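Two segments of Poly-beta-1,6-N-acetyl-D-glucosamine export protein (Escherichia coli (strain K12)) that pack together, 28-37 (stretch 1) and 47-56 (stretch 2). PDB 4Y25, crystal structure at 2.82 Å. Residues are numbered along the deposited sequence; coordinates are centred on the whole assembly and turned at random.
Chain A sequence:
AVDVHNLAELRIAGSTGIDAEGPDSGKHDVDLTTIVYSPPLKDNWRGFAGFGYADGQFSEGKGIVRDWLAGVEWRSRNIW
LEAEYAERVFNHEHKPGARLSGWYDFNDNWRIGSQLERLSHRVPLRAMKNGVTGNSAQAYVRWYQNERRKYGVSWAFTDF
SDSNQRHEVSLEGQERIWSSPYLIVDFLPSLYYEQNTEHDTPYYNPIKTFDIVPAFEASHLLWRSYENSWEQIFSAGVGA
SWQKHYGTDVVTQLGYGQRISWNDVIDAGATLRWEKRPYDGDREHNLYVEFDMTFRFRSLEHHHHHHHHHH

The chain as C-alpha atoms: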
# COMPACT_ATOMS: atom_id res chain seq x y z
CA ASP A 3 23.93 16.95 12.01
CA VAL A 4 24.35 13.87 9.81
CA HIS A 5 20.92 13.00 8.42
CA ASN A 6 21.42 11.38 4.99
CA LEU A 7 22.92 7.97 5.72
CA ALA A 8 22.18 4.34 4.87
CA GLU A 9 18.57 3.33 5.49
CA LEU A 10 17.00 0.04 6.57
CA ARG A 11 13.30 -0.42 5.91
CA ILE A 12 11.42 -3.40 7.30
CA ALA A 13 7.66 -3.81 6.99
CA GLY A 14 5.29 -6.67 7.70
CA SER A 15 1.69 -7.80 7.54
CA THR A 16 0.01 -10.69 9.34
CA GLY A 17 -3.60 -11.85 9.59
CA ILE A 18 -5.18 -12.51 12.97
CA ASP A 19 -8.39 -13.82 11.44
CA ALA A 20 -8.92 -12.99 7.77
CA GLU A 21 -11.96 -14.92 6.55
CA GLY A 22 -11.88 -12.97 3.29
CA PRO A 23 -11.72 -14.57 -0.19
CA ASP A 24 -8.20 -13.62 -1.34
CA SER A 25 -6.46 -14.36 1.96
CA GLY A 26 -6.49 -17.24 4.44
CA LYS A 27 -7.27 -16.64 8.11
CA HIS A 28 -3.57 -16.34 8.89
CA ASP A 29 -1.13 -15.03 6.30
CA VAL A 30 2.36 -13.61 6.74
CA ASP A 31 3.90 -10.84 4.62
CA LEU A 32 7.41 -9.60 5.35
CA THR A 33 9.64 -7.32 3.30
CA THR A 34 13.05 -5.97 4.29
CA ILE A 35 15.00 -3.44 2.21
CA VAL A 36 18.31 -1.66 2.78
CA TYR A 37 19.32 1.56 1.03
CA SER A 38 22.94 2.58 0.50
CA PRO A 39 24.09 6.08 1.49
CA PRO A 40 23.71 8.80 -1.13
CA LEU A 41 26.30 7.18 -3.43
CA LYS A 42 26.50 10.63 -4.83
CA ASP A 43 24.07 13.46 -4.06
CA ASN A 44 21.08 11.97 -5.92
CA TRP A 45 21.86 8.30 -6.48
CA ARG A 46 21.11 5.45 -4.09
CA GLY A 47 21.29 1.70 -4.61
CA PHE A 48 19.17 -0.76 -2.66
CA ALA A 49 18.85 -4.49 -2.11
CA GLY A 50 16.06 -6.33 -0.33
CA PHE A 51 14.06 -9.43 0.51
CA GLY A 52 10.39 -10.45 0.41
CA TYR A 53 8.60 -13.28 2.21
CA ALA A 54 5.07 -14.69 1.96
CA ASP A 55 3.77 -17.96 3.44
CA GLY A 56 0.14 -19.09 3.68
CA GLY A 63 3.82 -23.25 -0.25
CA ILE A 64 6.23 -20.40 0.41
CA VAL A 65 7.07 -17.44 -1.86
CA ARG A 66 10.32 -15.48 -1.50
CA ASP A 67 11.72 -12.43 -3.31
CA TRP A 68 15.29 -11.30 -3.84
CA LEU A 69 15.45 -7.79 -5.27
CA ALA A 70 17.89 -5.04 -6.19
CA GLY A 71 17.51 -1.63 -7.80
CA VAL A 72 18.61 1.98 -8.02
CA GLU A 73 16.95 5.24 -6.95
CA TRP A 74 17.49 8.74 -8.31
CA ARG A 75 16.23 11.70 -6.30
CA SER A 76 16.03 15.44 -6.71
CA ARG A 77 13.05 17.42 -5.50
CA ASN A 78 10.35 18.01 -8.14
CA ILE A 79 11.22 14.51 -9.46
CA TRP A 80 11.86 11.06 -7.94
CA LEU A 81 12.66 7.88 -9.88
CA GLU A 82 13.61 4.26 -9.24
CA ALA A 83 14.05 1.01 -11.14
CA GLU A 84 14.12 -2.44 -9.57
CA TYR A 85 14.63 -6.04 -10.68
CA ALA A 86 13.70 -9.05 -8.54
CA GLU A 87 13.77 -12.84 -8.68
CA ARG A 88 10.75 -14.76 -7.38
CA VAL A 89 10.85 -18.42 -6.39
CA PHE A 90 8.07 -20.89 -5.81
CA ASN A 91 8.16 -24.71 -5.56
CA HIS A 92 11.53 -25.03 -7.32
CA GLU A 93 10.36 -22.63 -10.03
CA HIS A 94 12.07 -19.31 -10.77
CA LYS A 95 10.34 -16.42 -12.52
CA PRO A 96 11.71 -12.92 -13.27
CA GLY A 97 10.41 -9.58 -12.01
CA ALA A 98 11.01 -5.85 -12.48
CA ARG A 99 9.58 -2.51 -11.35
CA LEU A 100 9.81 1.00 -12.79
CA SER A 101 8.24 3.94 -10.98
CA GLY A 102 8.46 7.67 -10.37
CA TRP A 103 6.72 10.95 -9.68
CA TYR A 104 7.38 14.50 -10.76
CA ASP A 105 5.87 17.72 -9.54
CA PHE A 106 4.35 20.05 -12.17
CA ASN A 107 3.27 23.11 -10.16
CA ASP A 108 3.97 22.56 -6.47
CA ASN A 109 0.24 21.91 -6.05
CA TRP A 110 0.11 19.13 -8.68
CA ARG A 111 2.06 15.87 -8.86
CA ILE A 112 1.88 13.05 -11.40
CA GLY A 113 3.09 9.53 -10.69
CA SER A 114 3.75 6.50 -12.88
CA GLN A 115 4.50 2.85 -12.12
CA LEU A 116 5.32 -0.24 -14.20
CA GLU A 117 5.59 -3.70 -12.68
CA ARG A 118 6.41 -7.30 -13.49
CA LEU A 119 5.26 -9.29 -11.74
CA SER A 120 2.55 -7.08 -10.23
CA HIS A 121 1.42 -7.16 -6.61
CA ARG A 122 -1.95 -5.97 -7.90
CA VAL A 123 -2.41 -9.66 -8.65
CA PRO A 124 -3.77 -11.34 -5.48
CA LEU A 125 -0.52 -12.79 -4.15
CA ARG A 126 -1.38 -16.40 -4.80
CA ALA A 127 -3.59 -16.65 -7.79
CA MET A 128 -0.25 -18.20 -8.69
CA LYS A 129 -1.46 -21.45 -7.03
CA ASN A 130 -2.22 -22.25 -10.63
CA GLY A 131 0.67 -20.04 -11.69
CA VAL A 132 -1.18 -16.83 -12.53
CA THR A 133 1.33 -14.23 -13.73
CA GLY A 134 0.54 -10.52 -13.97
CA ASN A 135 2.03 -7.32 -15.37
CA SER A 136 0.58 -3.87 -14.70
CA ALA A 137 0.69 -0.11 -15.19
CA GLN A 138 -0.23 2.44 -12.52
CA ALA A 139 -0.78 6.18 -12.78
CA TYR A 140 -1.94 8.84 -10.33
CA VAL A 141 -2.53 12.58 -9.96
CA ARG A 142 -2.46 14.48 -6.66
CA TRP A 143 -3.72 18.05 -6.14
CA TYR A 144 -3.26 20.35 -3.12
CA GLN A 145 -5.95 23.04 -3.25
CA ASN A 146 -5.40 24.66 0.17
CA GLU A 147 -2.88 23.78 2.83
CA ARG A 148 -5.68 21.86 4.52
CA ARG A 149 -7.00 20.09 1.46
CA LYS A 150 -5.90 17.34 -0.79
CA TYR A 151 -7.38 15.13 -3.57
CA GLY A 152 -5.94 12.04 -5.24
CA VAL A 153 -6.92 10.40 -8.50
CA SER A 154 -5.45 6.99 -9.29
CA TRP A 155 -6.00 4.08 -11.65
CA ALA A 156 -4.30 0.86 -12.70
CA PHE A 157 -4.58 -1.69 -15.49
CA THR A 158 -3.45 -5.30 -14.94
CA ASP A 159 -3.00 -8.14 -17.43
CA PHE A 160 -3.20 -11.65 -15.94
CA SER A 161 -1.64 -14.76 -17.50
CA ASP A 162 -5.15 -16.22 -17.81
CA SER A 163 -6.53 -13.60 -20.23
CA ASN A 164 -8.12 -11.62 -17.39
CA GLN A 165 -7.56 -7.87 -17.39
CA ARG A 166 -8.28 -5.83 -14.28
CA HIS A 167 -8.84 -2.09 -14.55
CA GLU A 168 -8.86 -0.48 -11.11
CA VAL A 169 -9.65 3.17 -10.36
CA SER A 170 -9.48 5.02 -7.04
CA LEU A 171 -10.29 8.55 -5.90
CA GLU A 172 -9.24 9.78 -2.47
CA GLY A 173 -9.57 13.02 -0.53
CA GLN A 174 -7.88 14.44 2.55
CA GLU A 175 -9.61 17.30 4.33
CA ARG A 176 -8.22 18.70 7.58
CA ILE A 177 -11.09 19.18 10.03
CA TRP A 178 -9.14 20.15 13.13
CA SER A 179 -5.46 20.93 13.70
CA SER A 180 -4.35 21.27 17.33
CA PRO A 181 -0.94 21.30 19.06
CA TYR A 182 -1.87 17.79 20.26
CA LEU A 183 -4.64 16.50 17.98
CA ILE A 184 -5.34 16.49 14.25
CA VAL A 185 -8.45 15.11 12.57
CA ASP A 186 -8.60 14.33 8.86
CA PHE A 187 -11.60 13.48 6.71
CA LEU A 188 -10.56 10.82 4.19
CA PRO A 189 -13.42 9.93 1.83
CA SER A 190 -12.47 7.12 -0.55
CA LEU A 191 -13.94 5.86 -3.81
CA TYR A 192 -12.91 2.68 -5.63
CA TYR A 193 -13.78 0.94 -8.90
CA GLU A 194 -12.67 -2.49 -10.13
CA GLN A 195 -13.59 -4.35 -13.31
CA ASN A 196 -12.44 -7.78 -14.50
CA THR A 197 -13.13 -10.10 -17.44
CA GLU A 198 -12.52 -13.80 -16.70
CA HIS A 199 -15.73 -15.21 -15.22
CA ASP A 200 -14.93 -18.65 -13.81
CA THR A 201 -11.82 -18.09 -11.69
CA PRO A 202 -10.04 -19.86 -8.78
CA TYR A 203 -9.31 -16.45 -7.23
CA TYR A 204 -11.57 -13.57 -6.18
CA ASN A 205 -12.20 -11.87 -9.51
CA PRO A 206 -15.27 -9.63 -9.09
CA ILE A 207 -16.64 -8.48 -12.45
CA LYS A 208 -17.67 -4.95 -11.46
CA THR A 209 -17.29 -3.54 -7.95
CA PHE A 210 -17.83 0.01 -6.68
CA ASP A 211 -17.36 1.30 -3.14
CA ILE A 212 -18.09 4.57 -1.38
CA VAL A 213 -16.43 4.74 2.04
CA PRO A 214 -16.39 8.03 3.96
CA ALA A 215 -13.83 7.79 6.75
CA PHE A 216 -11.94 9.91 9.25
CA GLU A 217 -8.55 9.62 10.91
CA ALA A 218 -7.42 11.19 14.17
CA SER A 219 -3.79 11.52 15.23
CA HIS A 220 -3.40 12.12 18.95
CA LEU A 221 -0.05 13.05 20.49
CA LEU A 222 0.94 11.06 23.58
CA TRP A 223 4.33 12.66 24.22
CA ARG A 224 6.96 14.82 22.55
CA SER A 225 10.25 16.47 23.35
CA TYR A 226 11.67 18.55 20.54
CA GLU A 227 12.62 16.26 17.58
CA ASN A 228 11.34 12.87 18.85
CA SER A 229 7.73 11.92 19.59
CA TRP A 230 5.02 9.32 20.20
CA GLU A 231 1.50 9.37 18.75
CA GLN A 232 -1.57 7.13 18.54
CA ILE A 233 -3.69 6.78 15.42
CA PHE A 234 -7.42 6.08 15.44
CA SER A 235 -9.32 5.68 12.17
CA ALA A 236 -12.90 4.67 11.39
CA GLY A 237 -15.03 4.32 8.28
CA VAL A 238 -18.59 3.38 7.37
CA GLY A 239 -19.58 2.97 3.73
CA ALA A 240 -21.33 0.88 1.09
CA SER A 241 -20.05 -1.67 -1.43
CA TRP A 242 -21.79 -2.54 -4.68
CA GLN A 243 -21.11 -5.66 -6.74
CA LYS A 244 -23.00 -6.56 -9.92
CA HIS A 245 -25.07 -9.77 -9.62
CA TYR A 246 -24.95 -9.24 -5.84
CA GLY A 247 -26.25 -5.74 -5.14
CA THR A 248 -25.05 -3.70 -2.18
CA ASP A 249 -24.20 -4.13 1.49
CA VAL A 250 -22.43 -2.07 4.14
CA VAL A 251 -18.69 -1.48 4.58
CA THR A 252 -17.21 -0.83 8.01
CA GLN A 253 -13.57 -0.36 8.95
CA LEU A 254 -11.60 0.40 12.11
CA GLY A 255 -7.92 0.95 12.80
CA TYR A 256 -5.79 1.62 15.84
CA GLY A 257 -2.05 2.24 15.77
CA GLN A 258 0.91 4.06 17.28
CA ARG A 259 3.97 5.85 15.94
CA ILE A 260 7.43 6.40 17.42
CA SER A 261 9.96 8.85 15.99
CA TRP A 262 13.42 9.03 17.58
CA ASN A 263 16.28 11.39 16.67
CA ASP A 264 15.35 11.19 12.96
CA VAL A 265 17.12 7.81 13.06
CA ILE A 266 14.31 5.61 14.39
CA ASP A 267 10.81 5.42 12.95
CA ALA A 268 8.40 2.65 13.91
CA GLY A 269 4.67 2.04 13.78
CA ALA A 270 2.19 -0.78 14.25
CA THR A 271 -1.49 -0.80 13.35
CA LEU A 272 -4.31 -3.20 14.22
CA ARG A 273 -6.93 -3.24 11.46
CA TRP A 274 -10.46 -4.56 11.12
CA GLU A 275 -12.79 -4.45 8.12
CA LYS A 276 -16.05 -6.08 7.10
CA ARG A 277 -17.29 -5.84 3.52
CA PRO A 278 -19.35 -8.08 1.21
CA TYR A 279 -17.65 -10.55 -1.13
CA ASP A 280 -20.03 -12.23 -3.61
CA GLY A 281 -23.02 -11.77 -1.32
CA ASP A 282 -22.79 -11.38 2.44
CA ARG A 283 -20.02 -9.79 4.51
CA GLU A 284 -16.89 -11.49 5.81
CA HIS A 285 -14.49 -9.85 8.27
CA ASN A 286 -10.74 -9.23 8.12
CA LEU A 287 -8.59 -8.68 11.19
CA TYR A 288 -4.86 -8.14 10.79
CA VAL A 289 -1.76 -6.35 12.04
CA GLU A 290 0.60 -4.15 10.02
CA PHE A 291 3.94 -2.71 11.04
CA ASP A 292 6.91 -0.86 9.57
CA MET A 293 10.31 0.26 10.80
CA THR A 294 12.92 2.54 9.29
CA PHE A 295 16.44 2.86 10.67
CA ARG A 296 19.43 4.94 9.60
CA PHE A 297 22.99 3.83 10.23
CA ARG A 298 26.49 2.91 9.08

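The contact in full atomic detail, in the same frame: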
# COMPACT_ATOMS: atom_id res chain seq x y z
N HIS A 28 -4.87 -16.74 8.38
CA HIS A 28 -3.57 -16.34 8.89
C HIS A 28 -2.52 -16.35 7.79
O HIS A 28 -2.03 -17.41 7.39
CB HIS A 28 -3.14 -17.26 10.04
CG HIS A 28 -4.22 -17.52 11.04
ND1 HIS A 28 -5.11 -18.57 10.93
CD2 HIS A 28 -4.56 -16.87 12.18
CE1 HIS A 28 -5.94 -18.56 11.95
NE2 HIS A 28 -5.63 -17.53 12.72
N ASP A 29 -2.18 -15.16 7.29
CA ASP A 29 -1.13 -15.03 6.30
C ASP A 29 0.00 -14.17 6.84
O ASP A 29 -0.20 -13.38 7.76
CB ASP A 29 -1.67 -14.43 5.00
CG ASP A 29 -2.26 -15.48 4.08
OD1 ASP A 29 -1.83 -16.65 4.16
OD2 ASP A 29 -3.15 -15.14 3.28
N VAL A 30 1.19 -14.33 6.26
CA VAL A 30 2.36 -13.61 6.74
C VAL A 30 3.11 -12.94 5.58
O VAL A 30 3.61 -13.62 4.69
CB VAL A 30 3.32 -14.55 7.49
CG1 VAL A 30 4.61 -13.82 7.84
CG2 VAL A 30 2.65 -15.09 8.74
N ASP A 31 3.15 -11.62 5.61
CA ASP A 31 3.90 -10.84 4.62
C ASP A 31 5.04 -10.10 5.30
O ASP A 31 4.82 -9.36 6.26
CB ASP A 31 2.98 -9.85 3.91
CG ASP A 31 2.26 -10.46 2.72
OD1 ASP A 31 2.29 -11.70 2.59
OD2 ASP A 31 1.67 -9.71 1.93
N LEU A 32 6.25 -10.31 4.81
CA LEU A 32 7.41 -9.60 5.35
C LEU A 32 8.35 -9.15 4.25
O LEU A 32 8.78 -9.95 3.41
CB LEU A 32 8.17 -10.48 6.34
CG LEU A 32 9.34 -9.76 7.01
CD1 LEU A 32 8.91 -9.11 8.31
CD2 LEU A 32 10.50 -10.72 7.23
N THR A 33 8.68 -7.86 4.25
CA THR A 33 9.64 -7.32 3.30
C THR A 33 10.69 -6.47 4.02
O THR A 33 10.36 -5.61 4.84
CB THR A 33 8.95 -6.48 2.20
OG1 THR A 33 9.95 -5.85 1.38
CG2 THR A 33 8.05 -5.41 2.80
N THR A 34 11.95 -6.74 3.73
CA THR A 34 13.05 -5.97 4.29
C THR A 34 13.93 -5.41 3.17
O THR A 34 14.30 -6.13 2.25
CB THR A 34 13.91 -6.81 5.25
OG1 THR A 34 15.14 -6.13 5.53
CG2 THR A 34 14.21 -8.18 4.65
N ILE A 35 14.22 -4.12 3.25
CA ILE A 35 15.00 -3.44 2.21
C ILE A 35 16.04 -2.50 2.83
O ILE A 35 15.73 -1.75 3.75
CB ILE A 35 14.09 -2.62 1.27
CG1 ILE A 35 13.08 -3.52 0.56
CG2 ILE A 35 14.91 -1.86 0.25
CD1 ILE A 35 12.13 -2.78 -0.34
N VAL A 36 17.26 -2.56 2.32
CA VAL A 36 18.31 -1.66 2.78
C VAL A 36 18.81 -0.73 1.67
O VAL A 36 19.18 -1.18 0.59
CB VAL A 36 19.51 -2.45 3.36
CG1 VAL A 36 19.92 -3.58 2.43
CG2 VAL A 36 20.68 -1.51 3.63
N TYR A 37 18.80 0.57 1.96
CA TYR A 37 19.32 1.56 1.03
C TYR A 37 20.76 1.91 1.37
O TYR A 37 21.13 2.00 2.54
CB TYR A 37 18.46 2.83 1.06
CG TYR A 37 17.09 2.66 0.46
CD1 TYR A 37 16.05 2.12 1.20
CD2 TYR A 37 16.82 3.06 -0.85
CE1 TYR A 37 14.78 1.96 0.66
CE2 TYR A 37 15.56 2.91 -1.40
CZ TYR A 37 14.55 2.36 -0.64
OH TYR A 37 13.29 2.21 -1.18
N GLY A 47 21.55 3.07 -4.22
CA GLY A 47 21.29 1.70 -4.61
C GLY A 47 20.69 0.95 -3.44
O GLY A 47 21.03 1.22 -2.29
N PHE A 48 19.79 0.01 -3.72
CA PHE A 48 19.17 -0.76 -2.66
C PHE A 48 19.07 -2.23 -3.00
O PHE A 48 18.97 -2.61 -4.17
CB PHE A 48 17.77 -0.20 -2.34
CG PHE A 48 16.82 -0.24 -3.50
CD1 PHE A 48 16.04 -1.36 -3.75
CD2 PHE A 48 16.69 0.86 -4.34
CE1 PHE A 48 15.17 -1.39 -4.82
CE2 PHE A 48 15.81 0.83 -5.41
CZ PHE A 48 15.05 -0.29 -5.65
N ALA A 49 19.12 -3.07 -1.97
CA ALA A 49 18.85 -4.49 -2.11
C ALA A 49 17.85 -4.89 -1.03
O ALA A 49 17.76 -4.23 0.01
CB ALA A 49 20.13 -5.30 -1.99
N GLY A 50 17.10 -5.95 -1.27
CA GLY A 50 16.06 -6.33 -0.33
C GLY A 50 15.59 -7.77 -0.42
O GLY A 50 16.11 -8.56 -1.20
N PHE A 51 14.59 -8.08 0.39
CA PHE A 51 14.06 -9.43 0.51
C PHE A 51 12.56 -9.40 0.78
O PHE A 51 12.07 -8.51 1.47
CB PHE A 51 14.80 -10.19 1.61
CG PHE A 51 14.22 -11.54 1.92
CD1 PHE A 51 14.42 -12.61 1.06
CD2 PHE A 51 13.49 -11.74 3.08
CE1 PHE A 51 13.89 -13.85 1.35
CE2 PHE A 51 12.95 -12.99 3.37
CZ PHE A 51 13.15 -14.04 2.51
N GLY A 52 11.83 -10.36 0.22
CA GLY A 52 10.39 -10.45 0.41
C GLY A 52 9.97 -11.86 0.76
O GLY A 52 10.48 -12.82 0.19
N TYR A 53 9.02 -11.98 1.69
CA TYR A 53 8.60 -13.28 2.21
C TYR A 53 7.08 -13.38 2.32
O TYR A 53 6.43 -12.45 2.81
CB TYR A 53 9.25 -13.52 3.58
CG TYR A 53 8.88 -14.83 4.25
CD1 TYR A 53 7.77 -14.91 5.10
CD2 TYR A 53 9.65 -15.97 4.07
CE1 TYR A 53 7.44 -16.10 5.72
CE2 TYR A 53 9.32 -17.16 4.70
CZ TYR A 53 8.21 -17.22 5.52
OH TYR A 53 7.88 -18.40 6.14
N ALA A 54 6.51 -14.50 1.88
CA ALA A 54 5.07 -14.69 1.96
C ALA A 54 4.67 -16.17 2.05
O ALA A 54 4.75 -16.90 1.06
CB ALA A 54 4.39 -14.04 0.77
N ASP A 55 4.23 -16.59 3.23
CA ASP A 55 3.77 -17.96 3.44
C ASP A 55 2.30 -17.99 3.86
O ASP A 55 1.86 -17.14 4.64
CB ASP A 55 4.63 -18.67 4.50
CG ASP A 55 4.33 -20.15 4.61
OD1 ASP A 55 3.64 -20.69 3.71
OD2 ASP A 55 4.77 -20.78 5.59
N GLY A 56 1.55 -18.96 3.35
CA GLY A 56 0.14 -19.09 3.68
C GLY A 56 -0.40 -20.48 3.44
O GLY A 56 -0.01 -21.16 2.49

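The two stretches bury 716 Å², both sides summed; their strands, 30-37 and 47-55, run antiparallel, their N-to-C directions 173° apart. Eight backbone hydrogen bonds, two of them weak, link the strands. L32 N donates to Y53 O (2.9 Å) and Y53 N to L32 O (2.7 Å); T34 N reaches F51 O (2.9 Å) and F51 N returns to T34 O (2.7 Å); V36 N meets A49 O (2.9 Å), with A49 N to V36 O at 3.2 Å. Toward D55 the ladder slackens: V30 N to D55 O (3.3 Å) and D55 N to V30 O (3.4 Å) are both weak. Between these pairs, CA-H...O contacts fill in, such as A54 CA to V30 O (3.3 Å) and T33 CA to F51 O (3.3 Å). T33 OG1 adds a weak hydrogen bond to F51 O (3.4 Å).

Side chains alternate between the two faces of the sheet. On one, V30, L32, T34 and V36 share the surface with A49, F51, Y53 and D55. The methyl T34 CG2 lies at the edge of the F51 ring, 3.7 Å from F51 CB, and V30 CG1 approaches the edge of the Y53 ring, 4.2 Å from CE1 of Y53. The T34 and V30 methyls thus meet the rings at their edges, not over a face.

The other face carries the aromatic cluster at the Y37 end. F48 CB sits over the face of the buried Y37 ring, 4.0 Å from its centroid, while the two rings meet obliquely with planes at 45°. I35 CG2 extends this apolar patch to F48 CD1 (4.2 Å).

Glycine suits position 50, where the strands close to 4.0 Å between I35 CA and G50 CA: a CB there would clash with I35 CG1 and T34 O. At G56 a CB would lie 2.2 Å from D29 OD1, a clash with the D29 side chain as it is placed here.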